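Side-chain contacts in beta-xylanase (Roseburia intestinalis L1-82, PDB 6SGF), which probably cleaves internal beta-1,4-xylosidic linkages of xylans and is represented here by its low-affinity xylan-binding module, a CBM86 domain: residues E47-S52 with V126-K131; K71-N74 with D78-A81; A81-Y86 with N97-G102. All coordinates share one frame; numbering follows the deposited sequence.

Interaction 1 (E47-S52 with V126-K131). With CD (cadmium ion), chain S.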
ATOM      1  N   GLU B  47      -0.590 -14.327   6.714  1.00 37.10           N
ATOM      2  CA  GLU B  47      -1.615 -15.309   7.076  1.00 44.51           C
ATOM      3  C   GLU B  47      -1.989 -15.998   5.791  1.00 32.28           C
ATOM      4  O   GLU B  47      -2.023 -15.332   4.772  1.00 30.83           O
ATOM      5  CB  GLU B  47      -2.807 -14.559   7.660  1.00 41.65           C
ATOM      6  CG  GLU B  47      -3.509 -13.701   6.557  1.00 47.09           C
ATOM      7  CD  GLU B  47      -3.487 -12.221   6.910  1.00 59.03           C
ATOM      8  OE1 GLU B  47      -2.383 -11.758   7.310  1.00 68.28           O
ATOM      9  OE2 GLU B  47      -4.544 -11.556   6.850  1.00 59.24           O
ATOM     10  N   SER B  48      -2.162 -17.299   5.768  1.00 34.78           N
ATOM     11  CA  SER B  48      -2.575 -17.841   4.489  1.00 38.34           C
ATOM     12  C   SER B  48      -4.073 -17.675   4.315  1.00 33.54           C
ATOM     13  O   SER B  48      -4.806 -17.387   5.260  1.00 29.63           O
ATOM     14  CB  SER B  48      -1.997 -19.235   4.306  1.00 39.36           C
ATOM     15  OG  SER B  48      -1.958 -19.955   5.548  1.00 53.54           O
ATOM     16  N   ILE B  49      -4.457 -17.644   3.052  1.00 34.79           N
ATOM     17  CA  ILE B  49      -5.802 -17.409   2.564  1.00 27.53           C
ATOM     18  C   ILE B  49      -6.134 -18.631   1.731  1.00 29.69           C
ATOM     19  O   ILE B  49      -5.307 -19.070   0.923  1.00 24.67           O
ATOM     20  CB  ILE B  49      -5.860 -16.132   1.705  1.00 24.29           C
ATOM     21  CG1 ILE B  49      -5.285 -14.949   2.497  1.00 25.61           C
ATOM     22  CG2 ILE B  49      -7.237 -15.882   1.215  1.00 25.87           C
ATOM     23  CD1 ILE B  49      -4.833 -13.761   1.641  1.00 31.49           C
ATOM     24  N   GLU B  50      -7.292 -19.223   1.983  1.00 29.56           N
ATOM     25  CA  GLU B  50      -7.701 -20.390   1.227  1.00 25.25           C
ATOM     26  C   GLU B  50      -7.866 -20.023  -0.229  1.00 21.83           C
ATOM     27  O   GLU B  50      -8.562 -19.067  -0.588  1.00 20.44           O
ATOM     28  CB  GLU B  50      -9.015 -20.950   1.763  1.00 28.56           C
ATOM     29  CG  GLU B  50      -8.942 -21.535   3.164  1.00 34.80           C
ATOM     30  CD  GLU B  50      -7.926 -22.633   3.275  1.00 40.89           C
ATOM     31  OE1 GLU B  50      -7.828 -23.438   2.318  1.00 43.32           O
ATOM     32  OE2 GLU B  50      -7.217 -22.678   4.302  1.00 49.28           O
ATOM     33  N   MET B  51      -7.291 -20.848  -1.077  1.00 25.91           N
ATOM     34  CA  MET B  51      -7.406 -20.583  -2.491  1.00 32.74           C
ATOM     35  C   MET B  51      -8.863 -20.524  -2.950  1.00 23.68           C
ATOM     36  O   MET B  51      -9.185 -19.679  -3.787  1.00 26.22           O
ATOM     37  CB  MET B  51      -6.682 -21.659  -3.291  1.00 33.07           C
ATOM     38  CG  MET B  51      -7.040 -21.635  -4.778  1.00 38.90           C
ATOM     39  SD  MET B  51      -6.008 -20.318  -5.429  1.00 42.52           S
ATOM     40  CE  MET B  51      -4.496 -21.212  -5.663  1.00 22.45           C
ATOM     41  N   SER B  52      -9.740 -21.429  -2.488  1.00 28.99           N
ATOM     42  CA  SER B  52     -11.090 -21.418  -3.063  1.00 38.02           C
ATOM     43  C   SER B  52     -11.834 -20.126  -2.755  1.00 37.19           C
ATOM     44  O   SER B  52     -12.902 -19.892  -3.339  1.00 31.86           O
ATOM     45  CB  SER B  52     -11.999 -22.552  -2.596  1.00 37.80           C
ATOM     46  OG  SER B  52     -12.836 -22.125  -1.496  1.00 49.70           O
ATOM     47  N   VAL B 126       0.208  -6.004  -2.526  1.00 15.17           N
ATOM     48  CA  VAL B 126      -0.525  -7.130  -3.095  1.00 13.71           C
ATOM     49  C   VAL B 126      -1.884  -7.202  -2.416  1.00 15.55           C
ATOM     50  O   VAL B 126      -1.973  -7.140  -1.186  1.00 18.21           O
ATOM     51  CB  VAL B 126       0.234  -8.456  -2.926  1.00 14.73           C
ATOM     52  CG1 VAL B 126      -0.562  -9.592  -3.609  1.00 17.35           C
ATOM     53  CG2 VAL B 126       1.653  -8.334  -3.508  1.00 17.64           C
ATOM     54  N   THR B 127      -2.936  -7.281  -3.224  1.00 14.94           N
ATOM     55  CA  THR B 127      -4.317  -7.262  -2.755  1.00 15.47           C
ATOM     56  C   THR B 127      -5.024  -8.554  -3.135  1.00 18.74           C
ATOM     57  O   THR B 127      -4.969  -8.966  -4.290  1.00 15.51           O
ATOM     58  CB  THR B 127      -5.092  -6.095  -3.372  1.00 20.80           C
ATOM     59  OG1 THR B 127      -4.561  -4.836  -2.901  1.00 20.57           O
ATOM     60  CG2 THR B 127      -6.569  -6.246  -2.990  1.00 22.47           C
ATOM     61  N   PHE B 128      -5.686  -9.181  -2.165  1.00 17.74           N
ATOM     62  CA  PHE B 128      -6.510 -10.367  -2.383  1.00 18.39           C
ATOM     63  C   PHE B 128      -7.968  -9.973  -2.269  1.00 21.83           C
ATOM     64  O   PHE B 128      -8.406  -9.534  -1.199  1.00 23.99           O
ATOM     65  CB  PHE B 128      -6.168 -11.433  -1.361  1.00 18.83           C
ATOM     66  CG  PHE B 128      -4.758 -11.916  -1.486  1.00 21.26           C
ATOM     67  CD1 PHE B 128      -3.720 -11.183  -0.955  1.00 15.03           C
ATOM     68  CD2 PHE B 128      -4.484 -13.070  -2.176  1.00 22.76           C
ATOM     69  CE1 PHE B 128      -2.421 -11.610  -1.094  1.00 23.92           C
ATOM     70  CE2 PHE B 128      -3.174 -13.518  -2.310  1.00 21.55           C
ATOM     71  CZ  PHE B 128      -2.145 -12.768  -1.782  1.00 17.37           C
ATOM     72  N   GLU B 129      -8.703 -10.074  -3.372  1.00 18.56           N
ATOM     73  CA  GLU B 129     -10.135  -9.832  -3.344  1.00 20.43           C
ATOM     74  C   GLU B 129     -10.876 -11.162  -3.292  1.00 22.97           C
ATOM     75  O   GLU B 129     -10.703 -12.011  -4.177  1.00 19.97           O
ATOM     76  CB  GLU B 129     -10.630  -9.007  -4.521  1.00 21.43           C
ATOM     77  CG  GLU B 129     -12.128  -8.746  -4.311  1.00 28.91           C
ATOM     78  CD  GLU B 129     -12.624  -7.575  -5.065  1.00 33.71           C
ATOM     79  OE1 GLU B 129     -11.773  -6.940  -5.723  1.00 32.93           O
ATOM     80  OE2 GLU B 129     -13.852  -7.292  -5.013  1.00 36.16           O
ATOM     81  N   LEU B 130     -11.711 -11.334  -2.287  1.00 21.83           N
ATOM     82  CA  LEU B 130     -12.374 -12.612  -2.089  1.00 20.74           C
ATOM     83  C   LEU B 130     -13.627 -12.676  -2.959  1.00 20.88           C
ATOM     84  O   LEU B 130     -14.187 -11.662  -3.375  1.00 21.26           O
ATOM     85  CB  LEU B 130     -12.733 -12.812  -0.627  1.00 23.22           C
ATOM     86  CG  LEU B 130     -11.589 -12.579   0.371  1.00 29.53           C
ATOM     87  CD1 LEU B 130     -12.036 -12.967   1.758  1.00 39.48           C
ATOM     88  CD2 LEU B 130     -10.342 -13.358  -0.052  1.00 33.50           C
ATOM     89  N   LYS B 131     -14.043 -13.896  -3.266  1.00 20.99           N
ATOM     90  CA  LYS B 131     -15.266 -14.076  -4.040  1.00 22.07           C
ATOM     91  C   LYS B 131     -16.474 -13.549  -3.281  1.00 24.95           C
ATOM     92  O   LYS B 131     -16.511 -13.556  -2.049  1.00 22.54           O
ATOM     93  CB  LYS B 131     -15.467 -15.557  -4.348  1.00 23.59           C
ATOM     94  CG  LYS B 131     -14.425 -16.156  -5.281  1.00 23.52           C
ATOM     95  CD  LYS B 131     -14.591 -17.659  -5.420  1.00 25.50           C
ATOM     96  CE  LYS B 131     -13.385 -18.253  -6.151  1.00 29.07           C
ATOM     97  NZ  LYS B 131     -13.377 -19.739  -6.174  1.00 30.28           N
TER
HETATM   98 CD    CD S 205     -13.442  -5.630  -6.939  1.00 47.12          CD

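Interaction 2 (K71-N74 with D78-A81). With XYP (beta-D-xylopyranose), chain H.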
ATOM      1  N   LYS B  71       3.455 -14.551  -9.684  1.00 12.53           N
ATOM      2  CA  LYS B  71       3.144 -15.892  -9.212  1.00 13.87           C
ATOM      3  C   LYS B  71       2.324 -15.861  -7.929  1.00 15.03           C
ATOM      4  O   LYS B  71       2.614 -15.083  -7.021  1.00 13.41           O
ATOM      5  CB  LYS B  71       4.424 -16.692  -8.922  1.00 17.20           C
ATOM      6  CG  LYS B  71       5.309 -16.910 -10.121  1.00 13.78           C
ATOM      7  CD  LYS B  71       6.555 -17.726  -9.706  1.00 17.98           C
ATOM      8  CE  LYS B  71       7.485 -18.039 -10.868  1.00 19.78           C
ATOM      9  NZ  LYS B  71       8.484 -19.061 -10.382  1.00 16.75           N
ATOM     10  N   VAL B  72       1.341 -16.747  -7.850  1.00 15.62           N
ATOM     11  CA  VAL B  72       0.570 -17.011  -6.645  1.00 15.94           C
ATOM     12  C   VAL B  72       0.841 -18.462  -6.268  1.00 19.42           C
ATOM     13  O   VAL B  72       0.430 -19.385  -6.975  1.00 16.09           O
ATOM     14  CB  VAL B  72      -0.919 -16.749  -6.843  1.00 16.50           C
ATOM     15  CG1 VAL B  72      -1.663 -16.979  -5.536  1.00 22.78           C
ATOM     16  CG2 VAL B  72      -1.123 -15.351  -7.338  1.00 24.33           C
ATOM     17  N   TYR B  73       1.506 -18.670  -5.145  1.00 18.77           N
ATOM     18  CA  TYR B  73       1.857 -20.019  -4.719  1.00 20.24           C
ATOM     19  C   TYR B  73       0.715 -20.622  -3.910  1.00 25.06           C
ATOM     20  O   TYR B  73      -0.047 -19.900  -3.251  1.00 23.03           O
ATOM     21  CB  TYR B  73       3.101 -20.000  -3.851  1.00 16.64           C
ATOM     22  CG  TYR B  73       4.389 -19.601  -4.508  1.00 17.13           C
ATOM     23  CD1 TYR B  73       4.675 -18.271  -4.802  1.00 17.87           C
ATOM     24  CD2 TYR B  73       5.352 -20.561  -4.785  1.00 21.70           C
ATOM     25  CE1 TYR B  73       5.885 -17.906  -5.350  1.00 16.78           C
ATOM     26  CE2 TYR B  73       6.560 -20.218  -5.316  1.00 21.42           C
ATOM     27  CZ  TYR B  73       6.824 -18.906  -5.618  1.00 22.24           C
ATOM     28  OH  TYR B  73       8.041 -18.602  -6.166  1.00 20.77           O
ATOM     29  N   ASN B  74       0.596 -21.947  -3.954  1.00 20.84           N
ATOM     30  CA  ASN B  74      -0.384 -22.633  -3.112  1.00 22.65           C
ATOM     31  C   ASN B  74       0.245 -23.892  -2.517  1.00 25.81           C
ATOM     32  O   ASN B  74      -0.337 -24.974  -2.511  1.00 24.33           O
ATOM     33  CB  ASN B  74      -1.682 -22.919  -3.874  1.00 23.05           C
ATOM     34  CG  ASN B  74      -1.543 -23.970  -4.992  1.00 24.51           C
ATOM     35  OD1 ASN B  74      -0.514 -24.097  -5.654  1.00 21.81           O
ATOM     36  ND2 ASN B  74      -2.629 -24.713  -5.217  1.00 27.43           N
ATOM     37  N   ASP B  78       6.975 -24.607  -6.563  1.00 23.41           N
ATOM     38  CA  ASP B  78       6.784 -23.481  -7.461  1.00 24.03           C
ATOM     39  C   ASP B  78       5.298 -23.206  -7.611  1.00 25.47           C
ATOM     40  O   ASP B  78       4.457 -24.013  -7.230  1.00 22.84           O
ATOM     41  CB  ASP B  78       7.410 -23.732  -8.830  1.00 24.54           C
ATOM     42  CG  ASP B  78       7.944 -22.463  -9.468  1.00 30.52           C
ATOM     43  OD1 ASP B  78       7.444 -21.344  -9.145  1.00 21.73           O
ATOM     44  OD2 ASP B  78       8.878 -22.590 -10.302  1.00 30.62           O
ATOM     45  N   ALA B  79       4.979 -22.052  -8.181  1.00 19.78           N
ATOM     46  CA  ALA B  79       3.595 -21.742  -8.500  1.00 21.12           C
ATOM     47  C   ALA B  79       3.171 -22.575  -9.693  1.00 22.66           C
ATOM     48  O   ALA B  79       3.979 -22.870 -10.576  1.00 23.33           O
ATOM     49  CB  ALA B  79       3.445 -20.250  -8.818  1.00 24.13           C
ATOM     50  N   THR B  80       1.907 -22.971  -9.721  1.00 18.66           N
ATOM     51  CA  THR B  80       1.416 -23.681 -10.903  1.00 25.74           C
ATOM     52  C   THR B  80       1.296 -22.732 -12.102  1.00 26.18           C
ATOM     53  O   THR B  80       1.220 -21.504 -11.973  1.00 21.51           O
ATOM     54  CB  THR B  80       0.062 -24.350 -10.651  1.00 26.86           C
ATOM     55  OG1 THR B  80      -0.959 -23.347 -10.514  1.00 26.22           O
ATOM     56  CG2 THR B  80       0.085 -25.204  -9.411  1.00 23.04           C
ATOM     57  N   ALA B  81       1.271 -23.317 -13.294  1.00 24.83           N
ATOM     58  CA  ALA B  81       1.166 -22.509 -14.509  1.00 30.50           C
ATOM     59  C   ALA B  81      -0.122 -21.691 -14.534  1.00 28.78           C
ATOM     60  O   ALA B  81      -0.122 -20.537 -14.970  1.00 25.18           O
ATOM     61  CB  ALA B  81       1.264 -23.418 -15.742  1.00 36.34           C
TER
HETATM   62  C1  XYP H   2      12.579 -21.426 -12.419  1.00 22.39           C
HETATM   63  C2  XYP H   2      11.309 -20.619 -12.142  1.00 23.43           C
HETATM   64  C3  XYP H   2      10.264 -20.973 -13.141  1.00 17.42           C
HETATM   65  C4  XYP H   2      10.785 -20.941 -14.560  1.00 17.59           C
HETATM   66  C5  XYP H   2      12.063 -21.768 -14.760  1.00 20.01           C
HETATM   67  O2  XYP H   2      10.926 -20.838 -10.782  1.00 22.04           O
HETATM   68  O3  XYP H   2       9.178 -20.012 -13.004  1.00 18.14           O
HETATM   69  O4  XYP H   2       9.731 -21.450 -15.392  1.00 18.88           O
HETATM   70  O5  XYP H   2      13.052 -21.234 -13.821  1.00 20.90           O
HETATM   71  O   HOH W   1       0.190 -21.993  -7.549  1.00 20.38           O
HETATM   72  O   HOH W   2       2.478 -23.675  -5.079  1.00 26.61           O

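Interaction 3 (A81-Y86 with N97-G102). With XYP (beta-D-xylopyranose), chain C.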
ATOM      1  N   ALA B  81       1.271 -23.317 -13.294  1.00 24.83           N
ATOM      2  CA  ALA B  81       1.166 -22.509 -14.509  1.00 30.50           C
ATOM      3  C   ALA B  81      -0.122 -21.691 -14.534  1.00 28.78           C
ATOM      4  O   ALA B  81      -0.122 -20.537 -14.970  1.00 25.18           O
ATOM      5  CB  ALA B  81       1.264 -23.418 -15.742  1.00 36.34           C
ATOM      6  N   ALA B  82      -1.221 -22.259 -14.041  1.00 25.24           N
ATOM      7  CA  ALA B  82      -2.492 -21.542 -13.982  1.00 31.65           C
ATOM      8  C   ALA B  82      -2.441 -20.328 -13.054  1.00 27.76           C
ATOM      9  O   ALA B  82      -3.282 -19.426 -13.170  1.00 26.25           O
ATOM     10  CB  ALA B  82      -3.596 -22.493 -13.530  1.00 32.18           C
ATOM     11  N   ASN B  83      -1.510 -20.319 -12.109  1.00 24.99           N
ATOM     12  CA  ASN B  83      -1.385 -19.253 -11.120  1.00 19.31           C
ATOM     13  C   ASN B  83      -0.193 -18.342 -11.382  1.00 15.97           C
ATOM     14  O   ASN B  83       0.279 -17.660 -10.459  1.00 16.04           O
ATOM     15  CB  ASN B  83      -1.325 -19.892  -9.747  1.00 17.72           C
ATOM     16  CG  ASN B  83      -2.645 -20.499  -9.359  1.00 22.85           C
ATOM     17  OD1 ASN B  83      -3.701 -20.042  -9.813  1.00 22.57           O
ATOM     18  ND2 ASN B  83      -2.606 -21.540  -8.562  1.00 20.65           N
ATOM     19  N   THR B  84       0.268 -18.293 -12.637  1.00 16.75           N
ATOM     20  CA  THR B  84       1.401 -17.495 -13.075  1.00 17.45           C
ATOM     21  C   THR B  84       1.009 -16.756 -14.347  1.00 21.88           C
ATOM     22  O   THR B  84       0.350 -17.322 -15.221  1.00 20.09           O
ATOM     23  CB  THR B  84       2.629 -18.376 -13.357  1.00 22.95           C
ATOM     24  OG1 THR B  84       2.902 -19.193 -12.214  1.00 24.00           O
ATOM     25  CG2 THR B  84       3.849 -17.533 -13.664  1.00 21.67           C
ATOM     26  N   GLN B  85       1.428 -15.504 -14.474  1.00 18.71           N
ATOM     27  CA  GLN B  85       1.283 -14.787 -15.738  1.00 19.35           C
ATOM     28  C   GLN B  85       2.663 -14.257 -16.082  1.00 18.09           C
ATOM     29  O   GLN B  85       3.402 -13.858 -15.190  1.00 18.46           O
ATOM     30  CB  GLN B  85       0.246 -13.679 -15.640  1.00 21.67           C
ATOM     31  CG  GLN B  85      -1.167 -14.208 -15.583  1.00 31.16           C
ATOM     32  CD  GLN B  85      -2.204 -13.195 -16.039  1.00 39.90           C
ATOM     33  OE1 GLN B  85      -1.871 -12.076 -16.449  1.00 41.65           O
ATOM     34  NE2 GLN B  85      -3.476 -13.592 -15.988  1.00 45.94           N
ATOM     35  N   TYR B  86       3.034 -14.302 -17.360  1.00 14.24           N
ATOM     36  CA  TYR B  86       4.372 -13.944 -17.778  1.00 13.26           C
ATOM     37  C   TYR B  86       4.400 -12.737 -18.710  1.00 15.81           C
ATOM     38  O   TYR B  86       3.469 -12.509 -19.487  1.00 16.95           O
ATOM     39  CB  TYR B  86       5.021 -15.105 -18.524  1.00 18.00           C
ATOM     40  CG  TYR B  86       5.059 -16.434 -17.847  1.00 18.05           C
ATOM     41  CD1 TYR B  86       6.121 -16.786 -17.041  1.00 16.82           C
ATOM     42  CD2 TYR B  86       4.029 -17.379 -18.042  1.00 23.15           C
ATOM     43  CE1 TYR B  86       6.181 -18.047 -16.443  1.00 19.34           C
ATOM     44  CE2 TYR B  86       4.084 -18.632 -17.446  1.00 21.58           C
ATOM     45  CZ  TYR B  86       5.171 -18.953 -16.649  1.00 19.09           C
ATOM     46  OH  TYR B  86       5.263 -20.176 -16.037  1.00 20.09           O
ATOM     47  N   ASN B  97      -6.139 -14.145 -11.697  1.00 18.47           N
ATOM     48  CA  ASN B  97      -7.289 -14.807 -11.099  1.00 18.83           C
ATOM     49  C   ASN B  97      -6.899 -16.258 -10.814  1.00 22.20           C
ATOM     50  O   ASN B  97      -6.911 -17.085 -11.736  1.00 23.64           O
ATOM     51  CB  ASN B  97      -8.486 -14.733 -12.042  1.00 22.11           C
ATOM     52  CG  ASN B  97      -8.854 -13.287 -12.393  1.00 24.24           C
ATOM     53  OD1 ASN B  97      -8.540 -12.776 -13.471  1.00 23.76           O
ATOM     54  ND2 ASN B  97      -9.479 -12.617 -11.451  1.00 23.74           N
ATOM     55  N   PRO B  98      -6.528 -16.604  -9.587  1.00 20.81           N
ATOM     56  CA  PRO B  98      -5.925 -17.914  -9.313  1.00 21.23           C
ATOM     57  C   PRO B  98      -6.957 -19.020  -9.149  1.00 25.06           C
ATOM     58  O   PRO B  98      -8.127 -18.783  -8.880  1.00 23.78           O
ATOM     59  CB  PRO B  98      -5.212 -17.673  -7.975  1.00 22.99           C
ATOM     60  CG  PRO B  98      -6.179 -16.771  -7.271  1.00 20.74           C
ATOM     61  CD  PRO B  98      -6.704 -15.828  -8.336  1.00 19.22           C
ATOM     62  N   SER B  99      -6.491 -20.255  -9.296  1.00 24.93           N
ATOM     63  CA  SER B  99      -7.372 -21.406  -9.146  1.00 29.36           C
ATOM     64  C   SER B  99      -6.551 -22.570  -8.618  1.00 23.38           C
ATOM     65  O   SER B  99      -5.344 -22.654  -8.846  1.00 24.08           O
ATOM     66  CB  SER B  99      -8.091 -21.797 -10.455  1.00 27.40           C
ATOM     67  OG  SER B  99      -7.224 -21.911 -11.574  1.00 31.06           O
ATOM     68  N   GLY B 100      -7.232 -23.485  -7.934  1.00 30.39           N
ATOM     69  CA  GLY B 100      -6.666 -24.742  -7.496  1.00 38.80           C
ATOM     70  C   GLY B 100      -6.976 -25.015  -6.034  1.00 35.05           C
ATOM     71  O   GLY B 100      -7.878 -24.419  -5.443  1.00 40.49           O
ATOM     72  N   ASP B 101      -6.212 -25.914  -5.427  1.00 36.86           N
ATOM     73  CA  ASP B 101      -6.516 -26.381  -4.083  1.00 37.13           C
ATOM     74  C   ASP B 101      -5.612 -25.738  -3.041  1.00 34.48           C
ATOM     75  O   ASP B 101      -4.594 -25.118  -3.347  1.00 30.95           O
ATOM     76  CB  ASP B 101      -6.409 -27.906  -4.024  1.00 44.52           C
ATOM     77  CG  ASP B 101      -7.587 -28.593  -4.706  1.00 52.08           C
ATOM     78  OD1 ASP B 101      -8.667 -27.963  -4.784  1.00 47.65           O
ATOM     79  OD2 ASP B 101      -7.444 -29.754  -5.163  1.00 54.80           O
ATOM     80  N   GLY B 102      -5.982 -25.948  -1.783  1.00 30.61           N
ATOM     81  CA  GLY B 102      -5.121 -25.569  -0.687  1.00 33.16           C
ATOM     82  C   GLY B 102      -5.215 -24.088  -0.359  1.00 33.33           C
ATOM     83  O   GLY B 102      -6.213 -23.422  -0.629  1.00 28.25           O
TER
HETATM   84  C1  XYP C   3       9.606 -21.101 -16.722  1.00 20.58           C
HETATM   85  C2  XYP C   3       8.600 -22.010 -17.429  1.00 20.33           C
HETATM   86  C3  XYP C   3       8.356 -21.601 -18.841  1.00 23.62           C
HETATM   87  C4  XYP C   3       7.974 -20.166 -18.871  1.00 25.73           C
HETATM   88  C5  XYP C   3       8.934 -19.255 -18.095  1.00 20.94           C
HETATM   89  O2  XYP C   3       9.076 -23.357 -17.440  1.00 23.59           O
HETATM   90  O3  XYP C   3       7.232 -22.350 -19.350  1.00 21.05           O
HETATM   91  O4  XYP C   3       8.012 -19.642 -20.197  1.00 25.11           O
HETATM   92  O5  XYP C   3       9.058 -19.697 -16.717  1.00 20.21           O
HETATM   93  O   HOH W   3      -6.017 -19.758 -12.930  1.00 36.55           O
HETATM   94  O   HOH W   4      -5.419 -15.110 -14.105  1.00 36.05           O

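Interaction 1 (E47-S52 with V126-K131)
Phe128 meets Ile49 where two sheets of the beta-sandwich face each other: residues 126-131 end strand 119-130 of one sheet, and Ile49 lies on strand 40-50 of the other. The Ile49 methyl CD1 sits over one face of the phenyl ring, 3.8 Å from the Phe128 centroid and 18° off its normal, a CH-pi contact. Ile49 CD1 is displaced toward the rim, nearest to Phe128 CG at 3.6 Å. Both side chains set their CG branch anti to the carbonyl carbon (Ile49 CG1, chi1 -54°; Phe128 CG, chi1 -63°) and reach into the interior, where Val57 and Val107 also pack against Phe128 and Phe9 and Val54 against the isoleucine. Glu129 takes no part in this packing; its extended chain carries both carboxylate oxygens to a cadmium ion. At Leu130 the apolar side resumes, more loosely, as Leu130 CD2 comes 4.2 Å from Ile49 CG2. Lys131, just past the strand, extends beyond CG toward the 3-10 segment and brings its outer end, CD to NZ, to Ser52 O; Lys131 NZ donates to that oxygen at 2.9 Å. The ammonium lies above the carbonyl plane, 41° out of it, rather than on a lone pair. The contact is thus oily between the sheets and polar at the exposed end, where a bond so tilted probably owes much to the attraction of charge for the carbonyl dipole.

Interaction 2 (K71-N74 with D78-A81)
The glycan pocket of the module includes Lys71 and Asp78, which join in a salt bridge and grip the same xylose. Lys71 NZ gives a hydrogen to Asp78 OD1 at 2.8 Å, entering on the syn lone pair, the side of the other carboxylate oxygen. That other oxygen, Asp78 OD2, accepts from the sugar O2 at 2.7 Å, while Lys71 NZ donates to the sugar O3 at 2.9 Å and weakly to O2. Gln40 OE1 is a further acceptor for the ammonium. The lysine chain, extended beyond CG, takes it there. Asp78 OD1 has a second donor, Ala79 N at 2.7 Å, on its anti side and 21° out of the carboxylate plane, so the group is pinned from two directions. With an alanine here, the Lys71 ammonium would probably lose its carboxylate mate and the sugar O2 its acceptor. In the fold, this is the loop leaving strand 68-73 and doubling back to strand 84-88, an outermost strand of the five-stranded sheet. Ala79 faces residues 71-74, its CB packing against Lys71 CB at 3.7 Å and lying over one face of the Tyr73 ring; that ring is turned only 20° from the Asp78 carboxylate plane. Two waters also bridge the segments: one donates to Val72 O and Asn74 OD1 and accepts from Thr80 N, and the other links Asn74 N to Asp78 O. Asn74 ND2 turns elsewhere, donating to Asp101 O, while Asn74 OD1 lies 4.0 Å from Thr80 CG2.

Interaction 3 (A81-Y86 with N97-G102)
A first torsion of -69° puts CG of Asn83 anti to its carbonyl carbon, and a second of -28° turns the amide so that both its polar atoms face the backbone of Ser99. Asn83 OD1 accepts from Ser99 N at 2.8 Å, in the carbonyl plane and on a lone pair, with a fairly straight N-H...O angle of 161°. Asn83 ND2 returns a hydrogen to Ser99 O at 3.0 Å; that carbonyl lies near the plane of the amide, although the donor is itself tilted from the carbonyl plane. One side chain thus satisfies the N-H and the C=O of a single residue, much as a neighbouring strand would. Asn83 OD1 also presses close to Pro98, 3.1 Å from Pro98 CA and 3.4 Å from Pro98 CB, while Met51 packs on Asn83 and Pro98 alike. Beside the amide pair, a water donates to Ala82 O and Asn97 O and accepts from Ser99 OG, and Ala82 CB lies 4.2 Å from Ser99 OG. A second water accepts from Asn97 N and, weakly, from Gln85 NE2. Further along residues 81-86, on edge strand 84-88, Tyr86 belongs to the glycan pocket: Tyr86 CE1 comes 3.3 Å from O5 of a xylose lying on one side of the ring, and Thr84 CG2 backs the other face. Asn83 therefore ties the loop 97-102 to the start of this strand through two directional amide bonds more than through apolar packing, the waters join its neighbours Ala82 and Gln85 to the same loop, and having two bonds leaves the buried amide little freedom to turn.

In the fold
The three contacts run from core to carbohydrate surface. Interaction 1 is chiefly apolar and joins the two sheets of the sandwich; its one polar bond across the segments lies at the exposed end. Interactions 2 and 3 are partly buried and share Ala81. Interaction 2 joins strand 68-73 to the loop after it, interaction 3 the start of strand 84-88 to the loop after strand 93-96, and these two strands are neighbours in the five-stranded sheet, paired by Val72 N and Asn83 O. Interaction 2 is ionic and contributes directly to the sugar site, whereas interaction 3 relies on an amide and waters, with only its Tyr86 end reaching the glycan. Met51 of interaction 1 touches both, packing on Asn74 and pairing its backbone N with Gly102 O.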